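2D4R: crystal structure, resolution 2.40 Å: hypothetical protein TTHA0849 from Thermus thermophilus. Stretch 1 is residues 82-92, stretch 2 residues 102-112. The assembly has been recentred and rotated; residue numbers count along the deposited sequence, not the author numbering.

Stretch 1 82-92: GDFDRYEGTWV
Stretch 2 (102-112) VVLTLTYELTI

The apolar centre of this contact lies on the sheet face that carries Tyr 87, Trp 91, Leu 104, Leu 106 and Tyr 108. Leu 104 (chi1 175°, t; chi2 53°, p) places CD1 over the five-membered ring of Trp 91 (chi1 -61°, m; chi2 60°), 3.4 Å from its centroid and 10° off the ring normal, so the contact is CH-pi over the face. Leu 106 repeats this with nearly the same rotamer (175°, t; 56°, p): its CD1 sits 3.8 Å from the centroid of the Tyr 87 ring (chi1 -170°, t; chi2 99°), 3° off the normal. Both leucine side chains thus reach across to an aromatic ring of the neighbouring strand. Phe 84 (chi1 -68°, m; chi2 98°) extends the apolar surface beyond the strand, with Phe 84 CD2 3.5 Å from Leu 110 CG and 4.2 Å from Tyr 108 CB.

The frame beneath is an antiparallel pair, strands 86-92 and 102-109, whose axes approach to 4.3 Å at 172°. Non-hydrogen-bonded pairs are Tyr 87 with Tyr 108, Gly 89 with Leu 106 and Trp 91 with Leu 104, with CA-CA distances of 4.4, 4.5 and 4.7 Å. They alternate with the wider hydrogen-bonded pairs Glu 88-Thr 107, Thr 90-Thr 105 and Val 92-Val 103, with CA-CA distances of 5.3, 5.4 and 5.3 Å. Backbone angles are extended, for example -107/127 at Trp 91 and -119/119 at Leu 104. Gly 89 is also extended, close to fully so at 166/-157, but with a positive phi and a negative psi, where a CB would be jammed against the preceding carbonyl O; an ideal CB would also lie 1.7 Å from Thr 105 O. The bare glycine instead brings its CA within 2.9 Å of Thr 105 O in a CA-H...O contact.

Each wide pair is closed by two backbone bonds. Val 92 N to Val 103 O is 3.0 Å and Val 103 N to Val 92 O 2.9 Å; Glu 88 N to Thr 107 O is 2.9 Å and Thr 107 N to Glu 88 O 2.7 Å. Thr 90 N to Thr 105 O and Thr 105 N to Thr 90 O are both 3.0 Å.

The other face is mixed. Val 92 CG2 packs 3.4 Å from Val 103 CB. Thr 90 (63°, p) and Thr 105 (-46°, m) are linked by water 2, which accepts from Thr 90 OG1 and Thr 105 OG1, each at 2.6 Å.

Charge gathers farther along this face. Arg 86, extended with chi1 to chi3 all t, pairs with Glu 109 (chi1 -77°, m; chi2 171°, t) at a CA-CA distance of 4.7 Å. Glu 109 N donates to Arg 86 O at 2.8 Å. Arg 86 NH1 makes a weak hydrogen bond within a salt bridge to Glu 109 OE1 at 3.3 Å, while Arg 86 NE meets Glu 88 OE1 at a very short 2.4 Å. At the loop edge, Glu 109 O accepts from Asp 85 N at 2.8 Å and Arg 86 N at 3.3 Å, and water 1 joins Asp 83 O (2.8 Å) to Thr 111 N (3.2 Å).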

# COMPACT_ATOMS: atom_id res chain seq x y z
N GLY A 82 -0.57 0.27 15.90
CA GLY A 82 -1.86 0.37 15.26
C GLY A 82 -2.65 -0.88 15.53
O GLY A 82 -2.39 -1.57 16.51
N ASP A 83 -3.60 -1.17 14.66
CA ASP A 83 -4.51 -2.30 14.86
C ASP A 83 -3.93 -3.67 14.46
O ASP A 83 -4.37 -4.69 14.97
CB ASP A 83 -5.81 -2.05 14.08
CG ASP A 83 -6.65 -0.92 14.68
OD1 ASP A 83 -6.36 -0.47 15.81
OD2 ASP A 83 -7.61 -0.49 14.00
N PHE A 84 -2.97 -3.67 13.55
CA PHE A 84 -2.31 -4.92 13.16
C PHE A 84 -1.18 -5.25 14.14
O PHE A 84 -0.48 -4.36 14.62
CB PHE A 84 -1.73 -4.80 11.75
CG PHE A 84 -2.77 -4.69 10.64
CD1 PHE A 84 -3.13 -3.45 10.12
CD2 PHE A 84 -3.37 -5.84 10.11
CE1 PHE A 84 -4.06 -3.35 9.08
CE2 PHE A 84 -4.30 -5.74 9.07
CZ PHE A 84 -4.65 -4.50 8.55
N ASP A 85 -1.00 -6.53 14.43
CA ASP A 85 0.19 -6.97 15.15
C ASP A 85 1.36 -6.87 14.21
O ASP A 85 2.49 -6.62 14.62
CB ASP A 85 0.04 -8.40 15.62
CG ASP A 85 -1.13 -8.59 16.56
OD1 ASP A 85 -1.77 -9.65 16.48
OD2 ASP A 85 -1.42 -7.67 17.37
N ARG A 86 1.08 -7.08 12.93
CA ARG A 86 2.10 -7.00 11.91
C ARG A 86 1.49 -6.48 10.62
O ARG A 86 0.42 -6.92 10.20
CB ARG A 86 2.70 -8.40 11.71
CG ARG A 86 3.85 -8.48 10.74
CD ARG A 86 4.34 -9.93 10.67
NE ARG A 86 5.63 -10.06 10.01
CZ ARG A 86 6.22 -11.22 9.75
NH1 ARG A 86 5.63 -12.36 10.08
NH2 ARG A 86 7.41 -11.23 9.15
N TYR A 87 2.17 -5.51 10.01
CA TYR A 87 1.75 -4.97 8.74
C TYR A 87 2.96 -4.43 7.99
O TYR A 87 3.44 -3.33 8.26
CB TYR A 87 0.74 -3.86 8.95
CG TYR A 87 0.05 -3.39 7.69
CD1 TYR A 87 -1.23 -3.85 7.35
CD2 TYR A 87 0.64 -2.44 6.86
CE1 TYR A 87 -1.90 -3.36 6.23
CE2 TYR A 87 -0.01 -1.95 5.73
CZ TYR A 87 -1.28 -2.41 5.42
OH TYR A 87 -1.91 -1.91 4.30
N GLU A 88 3.45 -5.21 7.04
CA GLU A 88 4.73 -4.92 6.42
C GLU A 88 4.85 -5.54 5.03
O GLU A 88 4.13 -6.49 4.68
CB GLU A 88 5.87 -5.44 7.31
CG GLU A 88 5.92 -6.96 7.41
CD GLU A 88 7.00 -7.45 8.35
OE1 GLU A 88 6.65 -7.99 9.42
OE2 GLU A 88 8.20 -7.30 8.04
N GLY A 89 5.78 -5.00 4.24
CA GLY A 89 5.94 -5.50 2.90
C GLY A 89 6.78 -4.60 2.03
O GLY A 89 7.58 -3.80 2.50
N THR A 90 6.60 -4.72 0.73
CA THR A 90 7.41 -3.95 -0.19
C THR A 90 6.54 -3.52 -1.35
O THR A 90 5.61 -4.22 -1.73
CB THR A 90 8.57 -4.78 -0.74
OG1 THR A 90 8.04 -5.87 -1.49
CG2 THR A 90 9.44 -5.32 0.41
N TRP A 91 6.82 -2.33 -1.88
CA TRP A 91 6.40 -1.94 -3.22
C TRP A 91 7.65 -1.96 -4.11
O TRP A 91 8.67 -1.34 -3.78
CB TRP A 91 5.82 -0.52 -3.23
CG TRP A 91 4.59 -0.29 -2.37
CD1 TRP A 91 4.49 -0.47 -1.02
CD2 TRP A 91 3.33 0.24 -2.79
NE1 TRP A 91 3.26 -0.07 -0.58
CE2 TRP A 91 2.52 0.38 -1.64
CE3 TRP A 91 2.80 0.63 -4.03
CZ2 TRP A 91 1.22 0.88 -1.69
CZ3 TRP A 91 1.51 1.14 -4.08
CH2 TRP A 91 0.73 1.26 -2.91
N VAL A 92 7.59 -2.68 -5.23
CA VAL A 92 8.68 -2.64 -6.20
C VAL A 92 8.15 -2.30 -7.58
O VAL A 92 7.03 -2.67 -7.94
CB VAL A 92 9.46 -3.99 -6.26
CG1 VAL A 92 10.10 -4.29 -4.89
CG2 VAL A 92 8.51 -5.15 -6.69
N VAL A 102 4.15 -3.14 -11.39
CA VAL A 102 4.20 -2.84 -9.97
C VAL A 102 3.82 -4.07 -9.16
O VAL A 102 2.79 -4.70 -9.41
CB VAL A 102 3.25 -1.67 -9.61
CG1 VAL A 102 3.31 -1.37 -8.13
CG2 VAL A 102 3.64 -0.42 -10.39
N VAL A 103 4.68 -4.41 -8.20
CA VAL A 103 4.44 -5.56 -7.34
C VAL A 103 4.34 -5.15 -5.88
O VAL A 103 5.25 -4.53 -5.32
CB VAL A 103 5.56 -6.60 -7.46
CG1 VAL A 103 5.18 -7.87 -6.72
CG2 VAL A 103 5.85 -6.88 -8.93
N LEU A 104 3.22 -5.49 -5.26
CA LEU A 104 2.97 -5.12 -3.87
C LEU A 104 2.79 -6.36 -3.00
O LEU A 104 1.87 -7.15 -3.20
CB LEU A 104 1.71 -4.25 -3.78
CG LEU A 104 1.23 -3.86 -2.38
CD1 LEU A 104 2.38 -3.24 -1.60
CD2 LEU A 104 0.06 -2.89 -2.49
N THR A 105 3.68 -6.51 -2.03
CA THR A 105 3.68 -7.69 -1.17
C THR A 105 3.42 -7.25 0.27
O THR A 105 4.09 -6.34 0.78
CB THR A 105 5.06 -8.37 -1.23
OG1 THR A 105 5.47 -8.48 -2.60
CG2 THR A 105 5.01 -9.75 -0.60
N LEU A 106 2.46 -7.91 0.91
CA LEU A 106 2.01 -7.51 2.25
C LEU A 106 1.88 -8.70 3.21
O LEU A 106 1.05 -9.58 3.03
CB LEU A 106 0.65 -6.80 2.13
CG LEU A 106 -0.06 -6.41 3.43
CD1 LEU A 106 0.83 -5.53 4.30
CD2 LEU A 106 -1.33 -5.68 3.07
N THR A 107 2.72 -8.70 4.24
CA THR A 107 2.59 -9.64 5.33
C THR A 107 1.88 -8.94 6.48
O THR A 107 2.30 -7.88 6.92
CB THR A 107 3.97 -10.13 5.82
OG1 THR A 107 4.60 -10.86 4.78
CG2 THR A 107 3.84 -10.98 7.10
N TYR A 108 0.80 -9.54 6.95
CA TYR A 108 0.02 -8.92 8.02
C TYR A 108 -0.35 -9.97 9.06
O TYR A 108 -0.42 -11.17 8.76
CB TYR A 108 -1.27 -8.32 7.45
CG TYR A 108 -2.22 -9.39 6.93
CD1 TYR A 108 -3.24 -9.88 7.74
CD2 TYR A 108 -2.04 -9.95 5.67
CE1 TYR A 108 -4.06 -10.93 7.31
CE2 TYR A 108 -2.85 -11.00 5.23
CZ TYR A 108 -3.86 -11.48 6.05
OH TYR A 108 -4.65 -12.51 5.62
N GLU A 109 -0.58 -9.51 10.28
CA GLU A 109 -1.18 -10.35 11.30
C GLU A 109 -2.18 -9.53 12.10
O GLU A 109 -1.86 -8.47 12.62
CB GLU A 109 -0.11 -10.93 12.23
CG GLU A 109 0.66 -12.10 11.61
CD GLU A 109 1.87 -12.51 12.45
OE1 GLU A 109 2.87 -12.98 11.85
OE2 GLU A 109 1.80 -12.37 13.69
N LEU A 110 -3.41 -10.04 12.16
CA LEU A 110 -4.51 -9.37 12.81
C LEU A 110 -5.10 -10.32 13.84
O LEU A 110 -5.75 -11.29 13.47
CB LEU A 110 -5.57 -9.04 11.77
CG LEU A 110 -6.06 -7.62 11.54
CD1 LEU A 110 -7.40 -7.72 10.84
CD2 LEU A 110 -6.21 -6.87 12.85
N THR A 111 -4.89 -10.06 15.13
CA THR A 111 -5.52 -10.91 16.14
C THR A 111 -6.98 -10.52 16.38
O THR A 111 -7.29 -9.37 16.71
CB THR A 111 -4.78 -10.89 17.51
OG1 THR A 111 -4.56 -9.54 17.93
CG2 THR A 111 -3.48 -11.63 17.43
N ILE A 112 -7.86 -11.50 16.21
CA ILE A 112 -9.30 -11.34 16.40
C ILE A 112 -9.77 -12.27 17.51
O ILE A 112 -9.63 -13.49 17.39
CB ILE A 112 -10.07 -11.67 15.11
CG1 ILE A 112 -10.09 -10.46 14.18
CG2 ILE A 112 -11.50 -12.08 15.42
CD1 ILE A 112 -8.79 -10.17 13.49
O HOH W 1 -3.77 -7.23 16.04
O HOH W 2 6.42 -6.22 -3.53